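Local coordinates for 'Carboxyl esterase 2 (Tuber melanosporum Mel28, PDB 5MIF), which probably hydrolyses carboxylic ester bonds as an archaea-like carboxylesterase of the alpha/beta hydrolase fold, at residues Pro159-Gln162 with Cys163-Ala166; Ser196-Val199 with Ser200-Ile204; Cys225-Ala228 with Thr229-Glu232; Thr240-Glu243 with Ile244-Ala247; Glu294-Gly297 with Arg298-Lys302. All blocks are in the same frame, centred on the assembly; numbering follows the deposited sequence.

Overall arrangement
The five contacts are local ones, each within a helix or at its start, in an alpha/beta hydrolase fold. Contacts 1 and 2 lie side by side, centres about 10 Å apart, on helices 158-173 and 191-206; Asn160 ND2 probably hydrogen-bonds Ser198 OG at 3.1 Å. Contacts 3 and 4, centres about 12 Å apart, are joined by the Glu226-Arg245 salt bridge and by Phe230 CE2 packing on Ile244 CD1 at 3.8 Å. Contact 5, centred about 16 Å from contact 2, touches it where Phe296 meets Ser197. Of the probable active site (Ser190, His317, Asp287), Ser196 of contact 2 touches nucleophile-elbow residues, while Thr229 of contact 3 and Ile244 of contact 4 lie near the triad without touching it.

Contact 1. Residues Pro159-Gln162 with Cys163-Ala166; sequences PNEQ and CYAA
Ala165 N donates to Glu161 O at 2.8 Å, the shortest of four successive backbone hydrogen bonds. Ala165 CB leans on the same oxygen at 3.2 Å. Cys163 N to Pro159 O, Tyr164 N to Asn160 O and Ala166 N to Gln162 O complete the set, each spanning four residues. They belong to the first turns of helix 158-173, whose side chains here touch both helix 191-206 and strand 142-147 of the alpha/beta hydrolase sheet. Cys163 turns into this layer: its SG is anti to the carbonyl carbon (chi1 -70°), which brings it back over the preceding turn to 3.3 Å from Pro159 O, while the side chain rests on Val146 and Val199. On another side of the helix, Glu161 and Tyr164 run side by side, with carboxylate and ring planes 72° apart. Glu161 OE1 comes to 4.1 Å from Tyr164 CD2, a loose approach brought about by the bend of the glutamate chain at chi2 (-68°). Arg206 links the pair, making a salt bridge to Glu161 OE2 and a cation-pi contact with the Tyr164 ring, whose OH is hydrogen-bonded to Thr208 OG1. Gln162 reaches away to Thr149 N through OE1.

Contact 2. Residues Ser196-Val199 with Ser200-Ile204; sequences SSSV and SLLSI
Helix 191-206 is the crossover of the beta-alpha-beta unit formed with strands 184-189 and 213-217, and it follows what is probably the nucleophile elbow; within it Ser203 bonds twice to Val199. Val199 O accepts from Ser203 N at 2.9 Å and from Ser203 OG at 2.7 Å, the two donors arriving from opposite faces of its carbonyl plane. The hydroxyl is brought there by chi1 of -55°, which folds OG back beside its own backbone N and toward the preceding turn. An alanine at Ser203 is likely to leave Val199 O with the main-chain donor alone. Ser200, Leu201 and Leu202 donate their N-H groups to Ser196 O, Ser197 O and Ser198 O. Ser196 OG and Ser200 OG, one turn apart, both hydrogen-bond Gln214 OE1 on strand 213-217, so one amide oxygen ties two turns of the helix to the sheet. Ser198 OG is hydrogen-bonded to Val262 O and to Asn160 ND2. Leu202, packed on Glu161 and Tyr164 of the neighbouring helix, folds back over the preceding turn, placing its CG 3.3 Å from Ser198 O and its CD1 4.2 Å from Ser198 OG.

Contact 3. Residues Cys225-Ala228 with Thr229-Glu232; sequences CESA and TFKE
Phe230, Ala228 and Ser227 bury the most surface here, and the phenylalanine ring is the centre of the arrangement. Glu226 passes over one face of the ring: its CA makes a CH-pi contact, 4.2 Å from the centroid and 14° off the ring normal, with CB also above the face. The glutamate side chain crosses the aromatic one at about a right angle, and its carboxylate, turned 27° from the ring plane, brings OE2 to 3.9 Å from Phe230 CD2 while forming its salt bridge with Arg245. Ser227 meets the ring differently. Its OG lies at the edge, near the ring plane, 3.4 Å from Phe230 CD1, placed there by a chi1 of 50°, which sets the hydroxyl between backbone N and carbonyl carbon. This buried oxygen has no hydrogen-bonding partner in the model.

The backbone reinforces the meeting. Ser227 O accepts from Phe230 N at 3.0 Å, and Phe230 CB presses on the same oxygen at 3.2 Å. Ala228 takes part chiefly through its backbone, where the loop passes into the helix: its O receives Glu232 N at 3.2 Å and, more weakly, Lys231 N. Thr229 OG1 bonds to Pro288 O and Gln291 N, fastening the turn to the loop before helix 290-302 and to its first turn. The whole is the opening turn of a short helix reached by a loop from strand 213-217, set against helix 241-251 close to what is probably the Ser-His-Asp triad of this alpha/beta hydrolase.

Contact 4. Residues Thr240-Glu243 with Ile244-Ala247; sequences TTDE and IRFA
Ile244 N donates to Thr240 O at 3.1 Å, and Arg245, Phe246 and Ala247 follow suit to Thr241, Asp242 and Glu243, so the chain enters helix 241-251 with its hydrogen bonds in regular four-residue steps. The start is closed by a capping box. Thr240, at the N-cap, accepts from Glu243 N through OG1 at 3.0 Å, and in return Glu243 OE1 accepts from Thr240 N, also at 3.0 Å. OE1 is met on its anti side, 24° out of the carboxylate plane; OE2 of the same group is hydrogen-bonded to Ser51 OG. Two backbone N-H groups of the helix start are thus satisfied by side chains. Ile244 CG1 is anti to the carbonyl carbon (chi1 -68°), which folds it back along the first turn to 3.3 Å from Thr240 O. The far end of Ile244 packs with Thr241 against Phe230, and Thr241 OG1 hydrogen-bonds Pro234 O. Arg245 extends from CG to NE back over the turn, its guanidinium bound for the salt bridge with Glu226. On the way Asp242 OD1 lies 4.5 Å from Arg245 NE, opposite charges close but short of a salt bridge, while Arg245 CG rests 3.2 Å from Thr241 O.

Contact 5. Residues Glu294-Gly297 with Arg298-Lys302; sequences EDFG and RRLQK
The Phe296 ring carries Leu300 over one face: CG of the leucine lies above it, and Leu300 CD1 comes to 4.1 Å from Phe296 CE2. The second flat group, the Arg298 guanidinium, is approached at its edge, near its own plane, by Asp295 OD1, 3.4 Å from Arg298 NH1. This is a salt bridge, but its hydrogen bond is weak, bent to 131°, and the carboxylate and guanidinium planes stand 44° apart. Asp295 OD1 also takes a bond from Gln291 NE2. From an oblique direction Glu294 CB meets Arg298 NH1 at 4.0 Å, while Glu294 OE1 offers its charge from well outside the guanidinium plane; OE2 is salt-bridged to Arg311 NE.

These residues sit on helix 290-302, the crossover of the beta-alpha-beta unit between strands 279-284 and 307-312. Four backbone bonds join the two segments, among them Arg298 N to Glu294 O at 2.9 Å and Gln301 N to Gly297 O at 2.9 Å. Phe296 and Leu300 face the sheet, touching Ile281 and Thr279. Phe296 is sent there by a chi1 of -171°, CG lying opposite the backbone N. Arg298 instead reaches the second subunit: its extended chain carries NH2 to a salt bridge with Glu285 of that subunit. A leucine in place of Arg298 would probably leave that glutamate without its mate across the interface, and Asp295 OD1 without this weak bridge, with Gln291 NE2 still bonded to it. At its root the arginine chain lies against the preceding turn, Arg298 CG 3.3 Å from Glu294 O.

Contact 1. Residues Pro159-Gln162 with Cys163-Ala166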
loop_
_atom_site.group_PDB
_atom_site.type_symbol
_atom_site.label_atom_id
_atom_site.label_comp_id
_atom_site.label_asym_id
_atom_site.label_seq_id
_atom_site.Cartn_x
_atom_site.Cartn_y
_atom_site.Cartn_z
ATOM N N PRO A 159 21.382 -5.601 21.621
ATOM C CA PRO A 159 20.281 -4.683 21.275
ATOM C C PRO A 159 18.915 -5.403 21.216
ATOM O O PRO A 159 17.899 -4.831 21.646
ATOM C CB PRO A 159 20.686 -4.134 19.904
ATOM C CG PRO A 159 22.218 -4.288 19.870
ATOM C CD PRO A 159 22.454 -5.592 20.599
ATOM N N ASN A 160 18.902 -6.634 20.707
ATOM C CA ASN A 160 17.698 -7.448 20.704
ATOM C C ASN A 160 17.122 -7.622 22.106
ATOM O O ASN A 160 15.919 -7.444 22.322
ATOM C CB ASN A 160 17.995 -8.821 20.106
ATOM C CG ASN A 160 18.752 -8.724 18.791
ATOM O OD1 ASN A 160 19.868 -8.210 18.747
ATOM N ND2 ASN A 160 18.154 -9.225 17.719
ATOM N N GLU A 161 17.987 -7.983 23.053
ATOM C CA GLU A 161 17.553 -8.240 24.421
ATOM C C GLU A 161 17.200 -6.946 25.142
ATOM O O GLU A 161 16.350 -6.948 26.032
ATOM C CB GLU A 161 18.614 -9.026 25.192
ATOM C CG GLU A 161 18.854 -10.448 24.652
ATOM C CD GLU A 161 17.676 -11.402 24.859
ATOM O OE1 GLU A 161 16.745 -11.077 25.620
ATOM O OE2 GLU A 161 17.699 -12.509 24.285
ATOM N N GLN A 162 17.859 -5.848 24.779
ATOM C CA GLN A 162 17.475 -4.551 25.326
ATOM C C GLN A 162 16.037 -4.240 24.922
ATOM O O GLN A 162 15.216 -3.861 25.757
ATOM C CB GLN A 162 18.397 -3.434 24.822
ATOM C CG GLN A 162 19.768 -3.378 25.493
ATOM C CD GLN A 162 20.576 -2.180 25.036
ATOM O OE1 GLN A 162 20.666 -1.900 23.840
ATOM N NE2 GLN A 162 21.138 -1.443 25.991
ATOM N N CYS A 163 15.750 -4.407 23.632
ATOM C CA CYS A 163 14.420 -4.143 23.086
ATOM C C CYS A 163 13.398 -5.066 23.724
ATOM O O CYS A 163 12.319 -4.629 24.121
ATOM C CB CYS A 163 14.417 -4.320 21.577
ATOM S SG CYS A 163 15.324 -3.044 20.725
ATOM N N TYR A 164 13.744 -6.344 23.824
ATOM C CA TYR A 164 12.864 -7.296 24.482
ATOM C C TYR A 164 12.611 -6.877 25.926
ATOM O O TYR A 164 11.459 -6.843 26.361
ATOM C CB TYR A 164 13.429 -8.715 24.418
ATOM C CG TYR A 164 12.556 -9.701 25.149
ATOM C CD1 TYR A 164 11.425 -10.223 24.548
ATOM C CD2 TYR A 164 12.841 -10.078 26.456
ATOM C CE1 TYR A 164 10.613 -11.114 25.216
ATOM C CE2 TYR A 164 12.040 -10.963 27.135
ATOM C CZ TYR A 164 10.922 -11.480 26.513
ATOM O OH TYR A 164 10.111 -12.368 27.195
ATOM N N ALA A 165 13.671 -6.532 26.666
ATOM C CA ALA A 165 13.517 -6.184 28.083
ATOM C C ALA A 165 12.690 -4.906 28.300
ATOM O O ALA A 165 11.915 -4.809 29.262
ATOM C CB ALA A 165 14.906 -6.032 28.755
ATOM N N ALA A 166 12.849 -3.936 27.405
ATOM C CA ALA A 166 12.069 -2.704 27.471
ATOM C C ALA A 166 10.580 -2.995 27.271
ATOM O O ALA A 166 9.725 -2.413 27.944
ATOM C CB ALA A 166 12.558 -1.701 26.435
#

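Contact 2. Residues Ser196-Val199 with Ser200-Ile204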
loop_
_atom_site.group_PDB
_atom_site.type_symbol
_atom_site.label_atom_id
_atom_site.label_comp_id
_atom_site.label_asym_id
_atom_site.label_seq_id
_atom_site.Cartn_x
_atom_site.Cartn_y
_atom_site.Cartn_z
ATOM N N SER A 196 12.316 -5.831 15.547
ATOM C CA SER A 196 10.893 -6.026 15.820
ATOM C C SER A 196 10.543 -7.509 15.729
ATOM O O SER A 196 9.964 -8.086 16.653
ATOM C CB SER A 196 10.031 -5.201 14.848
ATOM O OG SER A 196 8.653 -5.246 15.213
ATOM N N SER A 197 10.929 -8.133 14.625
ATOM C CA SER A 197 10.612 -9.540 14.420
ATOM C C SER A 197 11.407 -10.419 15.386
ATOM O O SER A 197 10.940 -11.494 15.767
ATOM C CB SER A 197 10.891 -9.954 12.976
ATOM O OG SER A 197 12.232 -9.662 12.651
ATOM N N SER A 198 12.597 -9.960 15.793
ATOM C CA SER A 198 13.377 -10.686 16.796
ATOM C C SER A 198 12.689 -10.716 18.147
ATOM O O SER A 198 12.616 -11.769 18.788
ATOM C CB SER A 198 14.774 -10.080 16.945
ATOM O OG SER A 198 15.544 -10.816 17.880
ATOM N N VAL A 199 12.178 -9.563 18.568
ATOM C CA VAL A 199 11.470 -9.445 19.837
ATOM C C VAL A 199 10.156 -10.243 19.816
ATOM O O VAL A 199 9.758 -10.854 20.828
ATOM C CB VAL A 199 11.203 -7.960 20.173
ATOM C CG1 VAL A 199 10.264 -7.829 21.363
ATOM C CG2 VAL A 199 12.540 -7.240 20.464
ATOM N N SER A 200 9.478 -10.235 18.668
ATOM C CA SER A 200 8.303 -11.093 18.496
ATOM C C SER A 200 8.687 -12.562 18.728
ATOM O O SER A 200 8.034 -13.269 19.487
ATOM C CB SER A 200 7.687 -10.912 17.097
ATOM O OG SER A 200 7.014 -9.657 16.969
ATOM N N LEU A 201 9.756 -13.008 18.076
ATOM C CA LEU A 201 10.214 -14.386 18.182
ATOM C C LEU A 201 10.615 -14.741 19.621
ATOM O O LEU A 201 10.283 -15.813 20.117
ATOM C CB LEU A 201 11.380 -14.630 17.217
ATOM C CG LEU A 201 12.029 -16.016 17.233
ATOM C CD1 LEU A 201 11.013 -17.079 16.876
ATOM C CD2 LEU A 201 13.205 -16.053 16.270
ATOM N N LEU A 202 11.309 -13.826 20.293
ATOM C CA LEU A 202 11.708 -14.038 21.678
ATOM C C LEU A 202 10.464 -14.124 22.576
ATOM O O LEU A 202 10.445 -14.874 23.551
ATOM C CB LEU A 202 12.663 -12.917 22.147
ATOM C CG LEU A 202 14.093 -12.878 21.571
ATOM C CD1 LEU A 202 14.833 -11.580 21.923
ATOM C CD2 LEU A 202 14.917 -14.094 22.024
ATOM N N SER A 203 9.432 -13.345 22.270
ATOM C CA SER A 203 8.192 -13.426 23.044
ATOM C C SER A 203 7.550 -14.808 22.899
ATOM O O SER A 203 7.013 -15.366 23.861
ATOM C CB SER A 203 7.209 -12.348 22.609
ATOM O OG SER A 203 7.805 -11.074 22.697
ATOM N N ILE A 204 7.615 -15.356 21.689
ATOM C CA ILE A 204 7.067 -16.679 21.420
ATOM C C ILE A 204 7.860 -17.738 22.194
ATOM O O ILE A 204 7.281 -18.544 22.913
ATOM C CB ILE A 204 7.067 -16.971 19.911
ATOM C CG1 ILE A 204 5.965 -16.139 19.237
ATOM C CG2 ILE A 204 6.851 -18.454 19.648
ATOM C CD1 ILE A 204 6.156 -15.916 17.758
#

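Contact 3. Residues Cys225-Ala228 with Thr229-Glu232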
loop_
_atom_site.group_PDB
_atom_site.type_symbol
_atom_site.label_atom_id
_atom_site.label_comp_id
_atom_site.label_asym_id
_atom_site.label_seq_id
_atom_site.Cartn_x
_atom_site.Cartn_y
_atom_site.Cartn_z
ATOM N N CYS A 225 22.357 -14.987 4.683
ATOM C CA CYS A 225 22.320 -15.273 3.263
ATOM C C CYS A 225 22.056 -14.023 2.449
ATOM O O CYS A 225 21.445 -13.059 2.916
ATOM C CB CYS A 225 21.273 -16.347 2.960
ATOM S SG CYS A 225 21.802 -18.001 3.491
ATOM N N GLU A 226 22.566 -14.043 1.230
ATOM C CA GLU A 226 22.268 -13.022 0.255
ATOM C C GLU A 226 21.148 -13.509 -0.642
ATOM O O GLU A 226 21.037 -14.709 -0.923
ATOM C CB GLU A 226 23.519 -12.682 -0.531
ATOM C CG GLU A 226 24.636 -12.280 0.398
ATOM C CD GLU A 226 25.715 -11.506 -0.291
ATOM O OE1 GLU A 226 25.936 -11.750 -1.496
ATOM O OE2 GLU A 226 26.334 -10.652 0.376
ATOM N N SER A 227 20.294 -12.580 -1.046
ATOM C CA SER A 227 19.116 -12.916 -1.826
ATOM C C SER A 227 19.228 -12.307 -3.213
ATOM O O SER A 227 20.158 -11.544 -3.486
ATOM C CB SER A 227 17.851 -12.433 -1.109
ATOM O OG SER A 227 17.986 -11.078 -0.712
ATOM N N ALA A 228 18.289 -12.672 -4.084
ATOM C CA ALA A 228 18.287 -12.250 -5.484
ATOM C C ALA A 228 18.467 -10.736 -5.669
ATOM O O ALA A 228 19.205 -10.300 -6.555
ATOM C CB ALA A 228 16.997 -12.714 -6.164
ATOM N N THR A 229 17.798 -9.933 -4.844
ATOM C CA THR A 229 17.861 -8.485 -5.035
ATOM C C THR A 229 19.204 -7.872 -4.608
ATOM O O THR A 229 19.486 -6.728 -4.968
ATOM C CB THR A 229 16.723 -7.754 -4.286
ATOM O OG1 THR A 229 16.691 -8.179 -2.922
ATOM C CG2 THR A 229 15.370 -8.036 -4.944
ATOM N N PHE A 230 20.029 -8.610 -3.858
ATOM C CA PHE A 230 21.407 -8.164 -3.601
ATOM C C PHE A 230 22.129 -7.977 -4.926
ATOM O O PHE A 230 22.797 -6.970 -5.151
ATOM C CB PHE A 230 22.204 -9.165 -2.750
ATOM C CG PHE A 230 22.047 -8.990 -1.267
ATOM C CD1 PHE A 230 20.836 -9.262 -0.633
ATOM C CD2 PHE A 230 23.116 -8.542 -0.503
ATOM C CE1 PHE A 230 20.701 -9.110 0.745
ATOM C CE2 PHE A 230 22.992 -8.382 0.868
ATOM C CZ PHE A 230 21.781 -8.668 1.495
ATOM N N LYS A 231 21.955 -8.962 -5.801
ATOM C CA LYS A 231 22.543 -8.958 -7.131
ATOM C C LYS A 231 21.877 -7.925 -8.055
ATOM O O LYS A 231 22.537 -7.326 -8.906
ATOM C CB LYS A 231 22.434 -10.363 -7.739
ATOM C CG LYS A 231 23.274 -11.387 -6.997
ATOM C CD LYS A 231 22.739 -12.799 -7.170
ATOM C CE LYS A 231 23.562 -13.800 -6.350
ATOM N NZ LYS A 231 23.371 -15.221 -6.787
ATOM N N GLU A 232 20.572 -7.717 -7.893
ATOM C CA GLU A 232 19.844 -6.804 -8.766
ATOM C C GLU A 232 20.163 -5.330 -8.472
ATOM O O GLU A 232 20.234 -4.509 -9.384
ATOM C CB GLU A 232 18.338 -7.048 -8.655
ATOM C CG GLU A 232 17.526 -6.231 -9.633
ATOM C CD GLU A 232 16.060 -6.607 -9.642
ATOM O OE1 GLU A 232 15.664 -7.501 -8.857
ATOM O OE2 GLU A 232 15.313 -6.019 -10.459
#

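Contact 4. Residues Thr240-Glu243 with Ile244-Ala247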
loop_
_atom_site.group_PDB
_atom_site.type_symbol
_atom_site.label_atom_id
_atom_site.label_comp_id
_atom_site.label_asym_id
_atom_site.label_seq_id
_atom_site.Cartn_x
_atom_site.Cartn_y
_atom_site.Cartn_z
ATOM N N THR A 240 23.564 0.134 -0.208
ATOM C CA THR A 240 24.449 -0.675 -1.036
ATOM C C THR A 240 24.783 -1.988 -0.347
ATOM O O THR A 240 24.639 -2.113 0.868
ATOM C CB THR A 240 25.759 0.063 -1.352
ATOM O OG1 THR A 240 26.634 -0.006 -0.215
ATOM C CG2 THR A 240 25.475 1.521 -1.700
ATOM N N THR A 241 25.240 -2.964 -1.119
ATOM C CA THR A 241 25.615 -4.250 -0.558
ATOM C C THR A 241 26.804 -4.097 0.393
ATOM O O THR A 241 26.941 -4.858 1.344
ATOM C CB THR A 241 25.954 -5.273 -1.655
ATOM O OG1 THR A 241 26.728 -4.634 -2.681
ATOM C CG2 THR A 241 24.682 -5.843 -2.265
ATOM N N ASP A 242 27.662 -3.114 0.137
ATOM C CA ASP A 242 28.799 -2.859 1.015
ATOM C C ASP A 242 28.369 -2.323 2.372
ATOM O O ASP A 242 28.923 -2.709 3.402
ATOM C CB ASP A 242 29.784 -1.889 0.363
ATOM C CG ASP A 242 30.592 -2.541 -0.742
ATOM O OD1 ASP A 242 30.551 -3.789 -0.857
ATOM O OD2 ASP A 242 31.285 -1.806 -1.480
ATOM N N GLU A 243 27.395 -1.421 2.375
ATOM C CA GLU A 243 26.884 -0.874 3.623
ATOM C C GLU A 243 26.228 -1.977 4.457
ATOM O O GLU A 243 26.357 -2.008 5.682
ATOM C CB GLU A 243 25.896 0.254 3.338
ATOM C CG GLU A 243 26.538 1.547 2.843
ATOM C CD GLU A 243 25.512 2.577 2.379
ATOM O OE1 GLU A 243 24.460 2.177 1.818
ATOM O OE2 GLU A 243 25.737 3.781 2.630
ATOM N N ILE A 244 25.549 -2.897 3.780
ATOM C CA ILE A 244 24.920 -4.043 4.429
ATOM C C ILE A 244 25.948 -4.936 5.126
ATOM O O ILE A 244 25.758 -5.351 6.276
ATOM C CB ILE A 244 24.114 -4.889 3.415
ATOM C CG1 ILE A 244 22.896 -4.107 2.917
ATOM C CG2 ILE A 244 23.664 -6.202 4.033
ATOM C CD1 ILE A 244 22.042 -4.883 1.926
ATOM N N ARG A 245 27.038 -5.226 4.425
ATOM C CA ARG A 245 28.075 -6.099 4.961
ATOM C C ARG A 245 28.751 -5.448 6.152
ATOM O O ARG A 245 29.012 -6.104 7.157
ATOM C CB ARG A 245 29.113 -6.399 3.890
ATOM C CG ARG A 245 28.566 -7.176 2.736
ATOM C CD ARG A 245 29.561 -7.211 1.603
ATOM N NE ARG A 245 28.961 -7.771 0.401
ATOM C CZ ARG A 245 28.717 -9.064 0.231
ATOM N NH1 ARG A 245 29.013 -9.932 1.194
ATOM N NH2 ARG A 245 28.166 -9.495 -0.897
ATOM N N PHE A 246 29.010 -4.149 6.029
ATOM C CA PHE A 246 29.595 -3.374 7.110
ATOM C C PHE A 246 28.720 -3.399 8.364
ATOM O O PHE A 246 29.205 -3.680 9.463
ATOM C CB PHE A 246 29.835 -1.932 6.653
ATOM C CG PHE A 246 30.483 -1.064 7.694
ATOM C CD1 PHE A 246 29.721 -0.406 8.645
ATOM C CD2 PHE A 246 31.860 -0.921 7.735
ATOM C CE1 PHE A 246 30.322 0.392 9.610
ATOM C CE2 PHE A 246 32.463 -0.138 8.695
ATOM C CZ PHE A 246 31.700 0.522 9.633
ATOM N N ALA A 247 27.432 -3.106 8.199
ATOM C CA ALA A 247 26.519 -3.086 9.336
ATOM C C ALA A 247 26.442 -4.463 9.980
ATOM O O ALA A 247 26.450 -4.581 11.214
ATOM C CB ALA A 247 25.129 -2.620 8.907
#

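Contact 5. Residues Glu294-Gly297 with Arg298-Lys302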
loop_
_atom_site.group_PDB
_atom_site.type_symbol
_atom_site.label_atom_id
_atom_site.label_comp_id
_atom_site.label_asym_id
_atom_site.label_seq_id
_atom_site.Cartn_x
_atom_site.Cartn_y
_atom_site.Cartn_z
ATOM N N GLU A 294 9.799 -9.658 1.464
ATOM C CA GLU A 294 8.774 -10.351 0.683
ATOM C C GLU A 294 8.773 -11.848 0.981
ATOM O O GLU A 294 7.716 -12.444 1.196
ATOM C CB GLU A 294 8.976 -10.078 -0.821
ATOM C CG GLU A 294 8.758 -8.608 -1.196
ATOM C CD GLU A 294 8.759 -8.319 -2.707
ATOM O OE1 GLU A 294 9.282 -9.123 -3.503
ATOM O OE2 GLU A 294 8.210 -7.266 -3.101
ATOM N N ASP A 295 9.959 -12.451 1.021
ATOM C CA ASP A 295 10.074 -13.869 1.361
ATOM C C ASP A 295 9.572 -14.139 2.776
ATOM O O ASP A 295 8.894 -15.141 3.015
ATOM C CB ASP A 295 11.520 -14.355 1.216
ATOM C CG ASP A 295 11.950 -14.479 -0.236
ATOM O OD1 ASP A 295 11.067 -14.526 -1.121
ATOM O OD2 ASP A 295 13.170 -14.528 -0.494
ATOM N N PHE A 296 9.909 -13.255 3.711
ATOM C CA PHE A 296 9.454 -13.417 5.087
ATOM C C PHE A 296 7.917 -13.361 5.141
ATOM O O PHE A 296 7.278 -14.169 5.819
ATOM C CB PHE A 296 10.083 -12.347 5.995
ATOM C CG PHE A 296 9.833 -12.561 7.466
ATOM C CD1 PHE A 296 10.243 -13.723 8.096
ATOM C CD2 PHE A 296 9.214 -11.580 8.226
ATOM C CE1 PHE A 296 10.023 -13.916 9.461
ATOM C CE2 PHE A 296 9.000 -11.756 9.589
ATOM C CZ PHE A 296 9.400 -12.927 10.209
ATOM N N GLY A 297 7.330 -12.404 4.427
ATOM C CA GLY A 297 5.883 -12.287 4.376
ATOM C C GLY A 297 5.199 -13.510 3.776
ATOM O O GLY A 297 4.228 -14.018 4.347
ATOM N N ARG A 298 5.726 -14.009 2.658
ATOM C CA ARG A 298 5.166 -15.209 2.014
ATOM C C ARG A 298 5.216 -16.387 2.972
ATOM O O ARG A 298 4.292 -17.200 3.044
ATOM C CB ARG A 298 5.924 -15.557 0.735
ATOM C CG ARG A 298 5.766 -14.542 -0.366
ATOM C CD ARG A 298 6.507 -14.988 -1.603
ATOM N NE ARG A 298 6.219 -14.143 -2.754
ATOM C CZ ARG A 298 7.132 -13.408 -3.384
ATOM N NH1 ARG A 298 8.394 -13.406 -2.960
ATOM N NH2 ARG A 298 6.785 -12.669 -4.434
ATOM N N ARG A 299 6.302 -16.457 3.730
ATOM C CA ARG A 299 6.460 -17.499 4.724
ATOM C C ARG A 299 5.397 -17.378 5.841
ATOM O O ARG A 299 4.787 -18.371 6.227
ATOM C CB ARG A 299 7.881 -17.450 5.271
ATOM C CG ARG A 299 8.171 -18.501 6.258
ATOM C CD ARG A 299 9.544 -19.102 6.084
ATOM N NE ARG A 299 9.607 -20.205 7.022
ATOM C CZ ARG A 299 10.461 -20.303 8.025
ATOM N NH1 ARG A 299 11.401 -19.379 8.197
ATOM N NH2 ARG A 299 10.385 -21.353 8.831
ATOM N N LEU A 300 5.136 -16.164 6.320
ATOM C CA LEU A 300 4.064 -15.950 7.299
ATOM C C LEU A 300 2.696 -16.335 6.727
ATOM O O LEU A 300 1.858 -16.921 7.419
ATOM C CB LEU A 300 4.018 -14.486 7.747
ATOM C CG LEU A 300 5.226 -13.940 8.495
ATOM C CD1 LEU A 300 5.055 -12.452 8.737
ATOM C CD2 LEU A 300 5.372 -14.677 9.812
ATOM N N GLN A 301 2.476 -15.996 5.460
ATOM C CA GLN A 301 1.207 -16.300 4.802
ATOM C C GLN A 301 0.956 -17.805 4.749
ATOM O O GLN A 301 -0.097 -18.283 5.166
ATOM C CB GLN A 301 1.182 -15.723 3.394
ATOM C CG GLN A 301 0.872 -14.237 3.357
ATOM C CD GLN A 301 0.874 -13.679 1.951
ATOM O OE1 GLN A 301 1.193 -14.382 0.987
ATOM N NE2 GLN A 301 0.492 -12.411 1.819
ATOM N N LYS A 302 1.957 -18.540 4.282
ATOM C CA LYS A 302 1.915 -20.003 4.194
ATOM C C LYS A 302 1.656 -20.680 5.542
ATOM O O LYS A 302 1.037 -21.742 5.608
ATOM C CB LYS A 302 3.237 -20.495 3.608
ATOM C CG LYS A 302 3.530 -21.970 3.776
ATOM C CD LYS A 302 4.861 -22.313 3.116
ATOM C CE LYS A 302 5.535 -23.506 3.785
ATOM N NZ LYS A 302 6.265 -24.348 2.800
#